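Local coordinates for protein beta 1-3 glucanase (Clostridium beijerinckii NCIMB 8052, PDB 5H4E) that probably hydrolyses beta-1,3-glucans, as expected of a glycoside hydrolase family 64 beta-1,3-glucanase domain, at residues A[52-57]-A[107-111]; A[229-234]-A[307-313]. One frame throughout, in Å; residues are numbered along the deposited sequence.

Interaction 1: A[52-57]-A[107-111]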
ATOM      1  N   MET A  52       8.630  13.767  15.818  1.00 27.07           N
ATOM      2  CA  MET A  52       7.493  13.456  16.671  1.00 31.34           C
ATOM      3  C   MET A  52       7.969  13.303  18.109  1.00 32.20           C
ATOM      4  O   MET A  52       9.011  12.698  18.375  1.00 33.05           O
ATOM      5  CB  MET A  52       6.785  12.176  16.231  1.00 32.50           C
ATOM      6  CG  MET A  52       6.108  12.243  14.882  1.00 28.66           C
ATOM      7  SD  MET A  52       5.218  10.702  14.602  1.00 26.29           S
ATOM      8  CE  MET A  52       4.890  10.837  12.845  1.00 23.35           C
ATOM      9  N   LYS A  53       7.187  13.839  19.029  1.00 34.38           N
ATOM     10  CA  LYS A  53       7.432  13.636  20.446  1.00 40.00           C
ATOM     11  C   LYS A  53       6.141  13.202  21.142  1.00 40.16           C
ATOM     12  O   LYS A  53       5.072  13.765  20.881  1.00 33.22           O
ATOM     13  CB  LYS A  53       7.991  14.913  21.074  1.00 34.12           C
ATOM     14  CG  LYS A  53       7.147  16.159  20.855  1.00 33.98           C
ATOM     15  CD  LYS A  53       7.831  17.370  21.471  1.00 36.41           C
ATOM     16  CE  LYS A  53       7.554  18.650  20.701  1.00 32.02           C
ATOM     17  NZ  LYS A  53       6.164  19.199  20.884  1.00 36.88           N
ATOM     18  N   ILE A  54       6.251  12.208  22.027  1.00 39.65           N
ATOM     19  CA  ILE A  54       5.105  11.707  22.803  1.00 37.96           C
ATOM     20  C   ILE A  54       4.220  12.823  23.382  1.00 33.29           C
ATOM     21  O   ILE A  54       3.009  12.665  23.526  1.00 35.47           O
ATOM     22  CB  ILE A  54       5.571  10.795  23.966  1.00 38.95           C
ATOM     23  CG1 ILE A  54       4.386  10.034  24.548  1.00 35.81           C
ATOM     24  CG2 ILE A  54       6.283  11.589  25.058  1.00 40.31           C
ATOM     25  CD1 ILE A  54       4.011   8.837  23.727  1.00 38.47           C
ATOM     26  N   SER A  55       4.819  13.968  23.680  1.00 37.48           N
ATOM     27  CA  SER A  55       4.082  15.078  24.259  1.00 32.71           C
ATOM     28  C   SER A  55       3.104  15.728  23.274  1.00 35.03           C
ATOM     29  O   SER A  55       2.247  16.512  23.672  1.00 34.27           O
ATOM     30  CB  SER A  55       5.070  16.115  24.807  1.00 38.29           C
ATOM     31  OG  SER A  55       6.290  16.112  24.081  1.00 34.87           O
ATOM     32  N   ASP A  56       3.219  15.390  21.992  1.00 36.15           N
ATOM     33  CA  ASP A  56       2.336  15.956  20.969  1.00 33.29           C
ATOM     34  C   ASP A  56       0.869  15.548  21.139  1.00 34.20           C
ATOM     35  O   ASP A  56      -0.029  16.275  20.713  1.00 36.54           O
ATOM     36  CB  ASP A  56       2.826  15.564  19.571  1.00 34.61           C
ATOM     37  CG  ASP A  56       4.073  16.326  19.160  1.00 35.57           C
ATOM     38  OD1 ASP A  56       4.185  17.505  19.562  1.00 38.90           O
ATOM     39  OD2 ASP A  56       4.934  15.752  18.449  1.00 29.89           O
ATOM     40  N   ASN A  57       0.629  14.400  21.767  1.00 32.93           N
ATOM     41  CA  ASN A  57      -0.738  13.933  22.011  1.00 31.04           C
ATOM     42  C   ASN A  57      -1.539  14.901  22.887  1.00 34.61           C
ATOM     43  O   ASN A  57      -2.760  15.005  22.761  1.00 36.22           O
ATOM     44  CB  ASN A  57      -0.720  12.550  22.664  1.00 30.03           C
ATOM     45  CG  ASN A  57      -0.178  11.472  21.748  1.00 32.95           C
ATOM     46  OD1 ASN A  57      -0.319  11.541  20.524  1.00 29.21           O
ATOM     47  ND2 ASN A  57       0.443  10.463  22.337  1.00 29.38           N
ATOM     48  N   ILE A 107      -4.260  10.281  15.248  1.00 22.42           N
ATOM     49  CA  ILE A 107      -2.981   9.586  15.260  1.00 24.76           C
ATOM     50  C   ILE A 107      -2.323   9.656  16.643  1.00 22.59           C
ATOM     51  O   ILE A 107      -1.996  10.743  17.124  1.00 24.34           O
ATOM     52  CB  ILE A 107      -2.026  10.180  14.197  1.00 23.33           C
ATOM     53  CG1 ILE A 107      -2.588   9.924  12.786  1.00 23.57           C
ATOM     54  CG2 ILE A 107      -0.632   9.621  14.366  1.00 25.49           C
ATOM     55  CD1 ILE A 107      -1.770  10.551  11.668  1.00 24.80           C
ATOM     56  N   LYS A 108      -2.138   8.496  17.269  1.00 25.78           N
ATOM     57  CA  LYS A 108      -1.499   8.395  18.587  1.00 28.76           C
ATOM     58  C   LYS A 108       0.025   8.261  18.488  1.00 28.48           C
ATOM     59  O   LYS A 108       0.527   7.277  17.943  1.00 31.11           O
ATOM     60  CB  LYS A 108      -2.069   7.194  19.353  1.00 32.33           C
ATOM     61  CG  LYS A 108      -1.626   7.066  20.815  1.00 29.27           C
ATOM     62  CD  LYS A 108      -2.333   8.087  21.687  1.00 33.72           C
ATOM     63  CE  LYS A 108      -2.279   7.710  23.166  1.00 35.00           C
ATOM     64  NZ  LYS A 108      -3.210   8.577  23.959  1.00 36.56           N
ATOM     65  N   VAL A 109       0.763   9.232  19.026  1.00 28.11           N
ATOM     66  CA  VAL A 109       2.222   9.113  19.071  1.00 30.18           C
ATOM     67  C   VAL A 109       2.605   8.217  20.248  1.00 31.42           C
ATOM     68  O   VAL A 109       1.975   8.274  21.305  1.00 33.64           O
ATOM     69  CB  VAL A 109       2.931  10.490  19.207  1.00 32.64           C
ATOM     70  CG1 VAL A 109       4.457  10.312  19.169  1.00 32.87           C
ATOM     71  CG2 VAL A 109       2.479  11.442  18.111  1.00 29.93           C
ATOM     72  N   ASN A 110       3.630   7.394  20.069  1.00 34.18           N
ATOM     73  CA  ASN A 110       3.986   6.398  21.075  1.00 38.84           C
ATOM     74  C   ASN A 110       5.486   6.123  21.173  1.00 44.74           C
ATOM     75  O   ASN A 110       6.306   6.978  20.828  1.00 44.94           O
ATOM     76  CB  ASN A 110       3.247   5.090  20.783  1.00 31.52           C
ATOM     77  CG  ASN A 110       3.519   4.557  19.384  1.00 35.80           C
ATOM     78  OD1 ASN A 110       4.615   4.710  18.842  1.00 37.45           O
ATOM     79  ND2 ASN A 110       2.513   3.927  18.790  1.00 30.71           N
ATOM     80  N   GLN A 111       5.814   4.925  21.664  1.00 41.93           N
ATOM     81  CA  GLN A 111       7.150   4.338  21.586  1.00 39.88           C
ATOM     82  C   GLN A 111       7.033   2.884  21.088  1.00 47.97           C
ATOM     83  O   GLN A 111       6.316   2.069  21.684  1.00 45.43           O
ATOM     84  CB  GLN A 111       7.879   4.375  22.942  1.00 35.30           C
ATOM     85  CG  GLN A 111       9.055   3.389  22.990  1.00 35.88           C
ATOM     86  CD  GLN A 111       9.756   3.293  24.338  1.00 36.83           C
ATOM     87  OE1 GLN A 111      10.124   4.304  24.939  1.00 33.28           O
ATOM     88  NE2 GLN A 111       9.972   2.062  24.805  1.00 33.79           N
TER
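The carboxamide of Asn57 clasps the backbone of Val109 with two bonds, one to each polar atom of the residue. Val109 N donates to Asn57 OD1 at 3.0 Å, in the carbonyl plane and on a lone pair, while Asn57 ND2 reaches Val109 O at 2.9 Å with that oxygen almost in the amide plane. Both ends of the carboxamide being used, its rotation is fixed, and it fills on this side the place of a pairing strand. The Val109 side chain points back into the turn: CG1 lies 4.2 Å from Met52 CB, and CG2 sits 3.7 Å from Asn57 OD1. Ile54, with CG1 anti to its own N (chi1 -167°), sends CD1 to Asn110 CA at 3.6 Å. Behind this shell the 3-10 segment 54-57 is tied at its start by Asp56. Asp56 OD2 accepts from Lys53 N at 3.0 Å, from above the carboxylate plane, and Asp56 OD1 forms a salt bridge with Lys53 NZ at 2.9 Å. Tyr77 also bonds to Asp56 OD2. Strand 108-111 pairs antiparallel with strand 117-120 in a two-stranded hairpin, and the loop following strand 49-51 packs against it, with Met52 also touching Tyr119 of that hairpin.

Interaction 2: A[229-234]-A[307-313]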
ATOM      1  N   TYR A 229      -4.422 -24.615  -3.578  1.00 20.36           N
ATOM      2  CA  TYR A 229      -3.583 -24.161  -4.694  1.00 20.36           C
ATOM      3  C   TYR A 229      -2.137 -24.173  -4.248  1.00 21.24           C
ATOM      4  O   TYR A 229      -1.267 -24.672  -4.961  1.00 19.87           O
ATOM      5  CB  TYR A 229      -4.023 -22.766  -5.168  1.00 17.79           C
ATOM      6  CG  TYR A 229      -3.208 -22.118  -6.289  1.00 17.93           C
ATOM      7  CD1 TYR A 229      -2.874 -22.820  -7.448  1.00 16.37           C
ATOM      8  CD2 TYR A 229      -2.806 -20.786  -6.195  1.00 18.26           C
ATOM      9  CE1 TYR A 229      -2.150 -22.215  -8.474  1.00 17.15           C
ATOM     10  CE2 TYR A 229      -2.081 -20.174  -7.219  1.00 17.01           C
ATOM     11  CZ  TYR A 229      -1.760 -20.898  -8.358  1.00 18.54           C
ATOM     12  OH  TYR A 229      -1.033 -20.313  -9.382  1.00 19.33           O
ATOM     13  N   ILE A 230      -1.879 -23.649  -3.050  1.00 19.77           N
ATOM     14  CA  ILE A 230      -0.534 -23.682  -2.485  1.00 22.11           C
ATOM     15  C   ILE A 230      -0.009 -25.116  -2.419  1.00 22.25           C
ATOM     16  O   ILE A 230       1.120 -25.387  -2.820  1.00 24.19           O
ATOM     17  CB  ILE A 230      -0.506 -23.040  -1.070  1.00 24.90           C
ATOM     18  CG1 ILE A 230      -0.642 -21.520  -1.185  1.00 20.07           C
ATOM     19  CG2 ILE A 230       0.789 -23.365  -0.356  1.00 25.53           C
ATOM     20  CD1 ILE A 230      -1.113 -20.872   0.086  1.00 17.82           C
ATOM     21  N   ASN A 231      -0.850 -26.021  -1.927  1.00 22.58           N
ATOM     22  CA  ASN A 231      -0.512 -27.441  -1.846  1.00 23.68           C
ATOM     23  C   ASN A 231      -0.166 -28.026  -3.215  1.00 24.65           C
ATOM     24  O   ASN A 231       0.859 -28.701  -3.351  1.00 24.28           O
ATOM     25  CB  ASN A 231      -1.662 -28.236  -1.211  1.00 22.54           C
ATOM     26  CG  ASN A 231      -1.768 -28.011   0.299  1.00 27.24           C
ATOM     27  OD1 ASN A 231      -0.775 -27.732   0.957  1.00 26.71           O
ATOM     28  ND2 ASN A 231      -2.975 -28.148   0.845  1.00 35.42           N
ATOM     29  N   ASP A 232      -1.007 -27.752  -4.217  1.00 20.69           N
ATOM     30  CA  ASP A 232      -0.785 -28.270  -5.573  1.00 21.56           C
ATOM     31  C   ASP A 232       0.544 -27.787  -6.113  1.00 22.89           C
ATOM     32  O   ASP A 232       1.317 -28.561  -6.689  1.00 22.15           O
ATOM     33  CB  ASP A 232      -1.903 -27.838  -6.535  1.00 22.78           C
ATOM     34  CG  ASP A 232      -3.211 -28.531  -6.262  1.00 23.89           C
ATOM     35  OD1 ASP A 232      -3.199 -29.568  -5.572  1.00 25.10           O
ATOM     36  OD2 ASP A 232      -4.250 -28.046  -6.755  1.00 23.15           O
ATOM     37  N   VAL A 233       0.799 -26.492  -5.923  1.00 19.00           N
ATOM     38  CA  VAL A 233       2.000 -25.855  -6.442  1.00 18.75           C
ATOM     39  C   VAL A 233       3.265 -26.399  -5.779  1.00 21.66           C
ATOM     40  O   VAL A 233       4.244 -26.725  -6.463  1.00 21.76           O
ATOM     41  CB  VAL A 233       1.928 -24.306  -6.271  1.00 20.23           C
ATOM     42  CG1 VAL A 233       3.301 -23.668  -6.466  1.00 17.01           C
ATOM     43  CG2 VAL A 233       0.913 -23.725  -7.247  1.00 17.54           C
ATOM     44  N   TYR A 234       3.259 -26.515  -4.454  1.00 19.63           N
ATOM     45  CA  TYR A 234       4.419 -27.115  -3.784  1.00 22.58           C
ATOM     46  C   TYR A 234       4.631 -28.601  -4.150  1.00 24.34           C
ATOM     47  O   TYR A 234       5.770 -29.065  -4.257  1.00 23.86           O
ATOM     48  CB  TYR A 234       4.294 -26.947  -2.273  1.00 24.88           C
ATOM     49  CG  TYR A 234       4.981 -25.702  -1.786  1.00 22.49           C
ATOM     50  CD1 TYR A 234       4.650 -24.448  -2.306  1.00 28.54           C
ATOM     51  CD2 TYR A 234       5.979 -25.769  -0.823  1.00 25.30           C
ATOM     52  CE1 TYR A 234       5.293 -23.289  -1.853  1.00 24.43           C
ATOM     53  CE2 TYR A 234       6.623 -24.624  -0.371  1.00 26.60           C
ATOM     54  CZ  TYR A 234       6.277 -23.393  -0.885  1.00 27.63           C
ATOM     55  OH  TYR A 234       6.925 -22.269  -0.426  1.00 23.02           O
ATOM     56  N   PHE A 307       1.441 -16.166  -6.773  1.00 15.66           N
ATOM     57  CA  PHE A 307       0.325 -16.777  -6.063  1.00 15.59           C
ATOM     58  C   PHE A 307      -0.909 -15.903  -6.145  1.00 16.45           C
ATOM     59  O   PHE A 307      -1.967 -16.384  -6.545  1.00 17.06           O
ATOM     60  CB  PHE A 307       0.686 -17.063  -4.608  1.00 15.36           C
ATOM     61  CG  PHE A 307       1.309 -18.416  -4.407  1.00 17.61           C
ATOM     62  CD1 PHE A 307       0.573 -19.568  -4.641  1.00 21.22           C
ATOM     63  CD2 PHE A 307       2.626 -18.540  -3.980  1.00 18.30           C
ATOM     64  CE1 PHE A 307       1.143 -20.830  -4.455  1.00 20.43           C
ATOM     65  CE2 PHE A 307       3.199 -19.804  -3.805  1.00 17.93           C
ATOM     66  CZ  PHE A 307       2.447 -20.934  -4.032  1.00 18.59           C
ATOM     67  N   ASN A 308      -0.788 -14.619  -5.805  1.00 15.61           N
ATOM     68  CA  ASN A 308      -1.941 -13.726  -5.893  1.00 15.38           C
ATOM     69  C   ASN A 308      -2.559 -13.660  -7.288  1.00 17.01           C
ATOM     70  O   ASN A 308      -3.784 -13.540  -7.433  1.00 17.15           O
ATOM     71  CB  ASN A 308      -1.560 -12.312  -5.458  1.00 16.16           C
ATOM     72  CG  ASN A 308      -1.484 -12.182  -3.958  1.00 17.10           C
ATOM     73  OD1 ASN A 308      -2.503 -12.027  -3.290  1.00 20.32           O
ATOM     74  ND2 ASN A 308      -0.283 -12.295  -3.417  1.00 17.03           N
ATOM     75  N   ARG A 309      -1.705 -13.742  -8.303  1.00 16.02           N
ATOM     76  CA  ARG A 309      -2.131 -13.622  -9.698  1.00 13.97           C
ATOM     77  C   ARG A 309      -2.513 -14.972 -10.315  1.00 15.91           C
ATOM     78  O   ARG A 309      -2.958 -15.020 -11.470  1.00 16.82           O
ATOM     79  CB  ARG A 309      -1.018 -12.963 -10.528  1.00 13.93           C
ATOM     80  CG  ARG A 309      -0.770 -11.490 -10.169  1.00 15.78           C
ATOM     81  CD  ARG A 309       0.574 -10.980 -10.705  1.00 14.81           C
ATOM     82  NE  ARG A 309       0.769  -9.562 -10.408  1.00 17.17           N
ATOM     83  CZ  ARG A 309       1.928  -8.918 -10.535  1.00 21.19           C
ATOM     84  NH1 ARG A 309       3.019  -9.569 -10.936  1.00 19.45           N
ATOM     85  NH2 ARG A 309       2.003  -7.622 -10.236  1.00 19.52           N
ATOM     86  N   HIS A 310      -2.375 -16.040  -9.524  1.00 16.53           N
ATOM     87  CA  HIS A 310      -2.600 -17.432  -9.945  1.00 18.65           C
ATOM     88  C   HIS A 310      -1.843 -17.764 -11.241  1.00 16.97           C
ATOM     89  O   HIS A 310      -2.437 -18.156 -12.238  1.00 17.04           O
ATOM     90  CB  HIS A 310      -4.106 -17.725 -10.111  1.00 16.70           C
ATOM     91  CG  HIS A 310      -4.444 -19.189 -10.166  1.00 18.13           C
ATOM     92  ND1 HIS A 310      -5.169 -19.823  -9.175  1.00 18.22           N
ATOM     93  CD2 HIS A 310      -4.184 -20.137 -11.102  1.00 19.32           C
ATOM     94  CE1 HIS A 310      -5.331 -21.098  -9.494  1.00 17.53           C
ATOM     95  NE2 HIS A 310      -4.746 -21.314 -10.658  1.00 19.95           N
ATOM     96  N   VAL A 311      -0.523 -17.616 -11.215  1.00 18.41           N
ATOM     97  CA  VAL A 311       0.312 -17.976 -12.357  1.00 17.65           C
ATOM     98  C   VAL A 311       1.582 -18.713 -11.918  1.00 19.94           C
ATOM     99  O   VAL A 311       2.562 -18.763 -12.668  1.00 19.65           O
ATOM    100  CB  VAL A 311       0.719 -16.734 -13.201  1.00 19.48           C
ATOM    101  CG1 VAL A 311      -0.450 -16.252 -14.067  1.00 18.54           C
ATOM    102  CG2 VAL A 311       1.264 -15.606 -12.308  1.00 18.84           C
ATOM    103  N   MET A 312       1.554 -19.294 -10.716  1.00 15.85           N
ATOM    104  CA  MET A 312       2.715 -20.010 -10.185  1.00 18.57           C
ATOM    105  C   MET A 312       3.155 -21.150 -11.113  1.00 20.60           C
ATOM    106  O   MET A 312       4.331 -21.503 -11.161  1.00 20.63           O
ATOM    107  CB  MET A 312       2.416 -20.545  -8.776  1.00 15.52           C
ATOM    108  CG  MET A 312       2.795 -19.552  -7.654  1.00 18.21           C
ATOM    109  SD  MET A 312       4.562 -19.160  -7.654  1.00 20.77           S
ATOM    110  CE  MET A 312       5.278 -20.653  -6.939  1.00 18.58           C
ATOM    111  N   LEU A 313       2.217 -21.701 -11.874  1.00 20.55           N
ATOM    112  CA  LEU A 313       2.554 -22.786 -12.803  1.00 20.68           C
ATOM    113  C   LEU A 313       2.904 -22.298 -14.211  1.00 22.56           C
ATOM    114  O   LEU A 313       3.097 -23.108 -15.116  1.00 19.15           O
ATOM    115  CB  LEU A 313       1.398 -23.785 -12.878  1.00 21.45           C
ATOM    116  CG  LEU A 313       1.062 -24.423 -11.529  1.00 24.98           C
ATOM    117  CD1 LEU A 313      -0.199 -25.260 -11.585  1.00 25.14           C
ATOM    118  CD2 LEU A 313       2.231 -25.252 -11.017  1.00 20.73           C
TER
HETATM  119  O   HOH W   1      -0.974 -21.467 -12.043  1.00 14.56           O
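Tyr229 projects from helix 227-236 with CG anti to its backbone N (chi1 177°), which carries the ring between Phe307 and His310. From CB outward, Tyr229 CG lies 4.0 Å from His310 CE1, and along one rim CD1 lies just beyond the imidazole, 3.6 Å from His310 CE1, and CE1 comes over its margin, 3.5 Å from His310 NE2. On the other rim CD2 and CE2 meet Phe307, the closest approach being 3.7 Å from Tyr229 CE2 to Phe307 CD1. CZ rides over the centre of the His310 ring. The two planes are nearly parallel, 4° apart, an offset stack; Phe307 instead turns an edge toward the tyrosine face, its plane at 82°. At the tip, Tyr229 OH accepts from Met312 N at 3.1 Å, a somewhat bent bond, and also bonds a water that accepts from Leu313 N.

Phe307 is a knob in the hole formed by Tyr229, Ile230, Val233 and Tyr234, and Met312 CG covers the centre of one of its faces. Val233 CG1 touches Met312 CE at 3.6 Å, the Met312 chain, bent at chi2 and chi3, running on from CG past the ring's rim to bring CE there.

His310, at positive phi, closes helix 294-309 in a Schellman motif, and its ND1 is bonded to Pro329 O. That bond probably helps hold the imidazole flat against Tyr229. The contact thus joins helix 227-236 to the C-terminal end of helix 294-309 and its following turn through a mostly apolar, aromatic cluster, while the Tyr229 hydroxyl is held by a backbone N-H and a water.

Interactions 1 and 2 lie on opposite sides of the chain's centre, their own centres 43 Å apart and their nearest atoms about 27 Å apart, so they do not touch. They also follow one another in the sequence, 52-57 with 107-111 closing before 229-234 with 307-313 opens. Interaction 1 belongs to the beta-rich part and fastens a loop to a small hairpin; interaction 2 joins a helix to the end of another and its following turn in the other part of the chain. In both, a side chain from the earlier segment bonds to backbone of the later one, an amide in the first and a phenol in the second. Neither contact contains a bound ligand or metal.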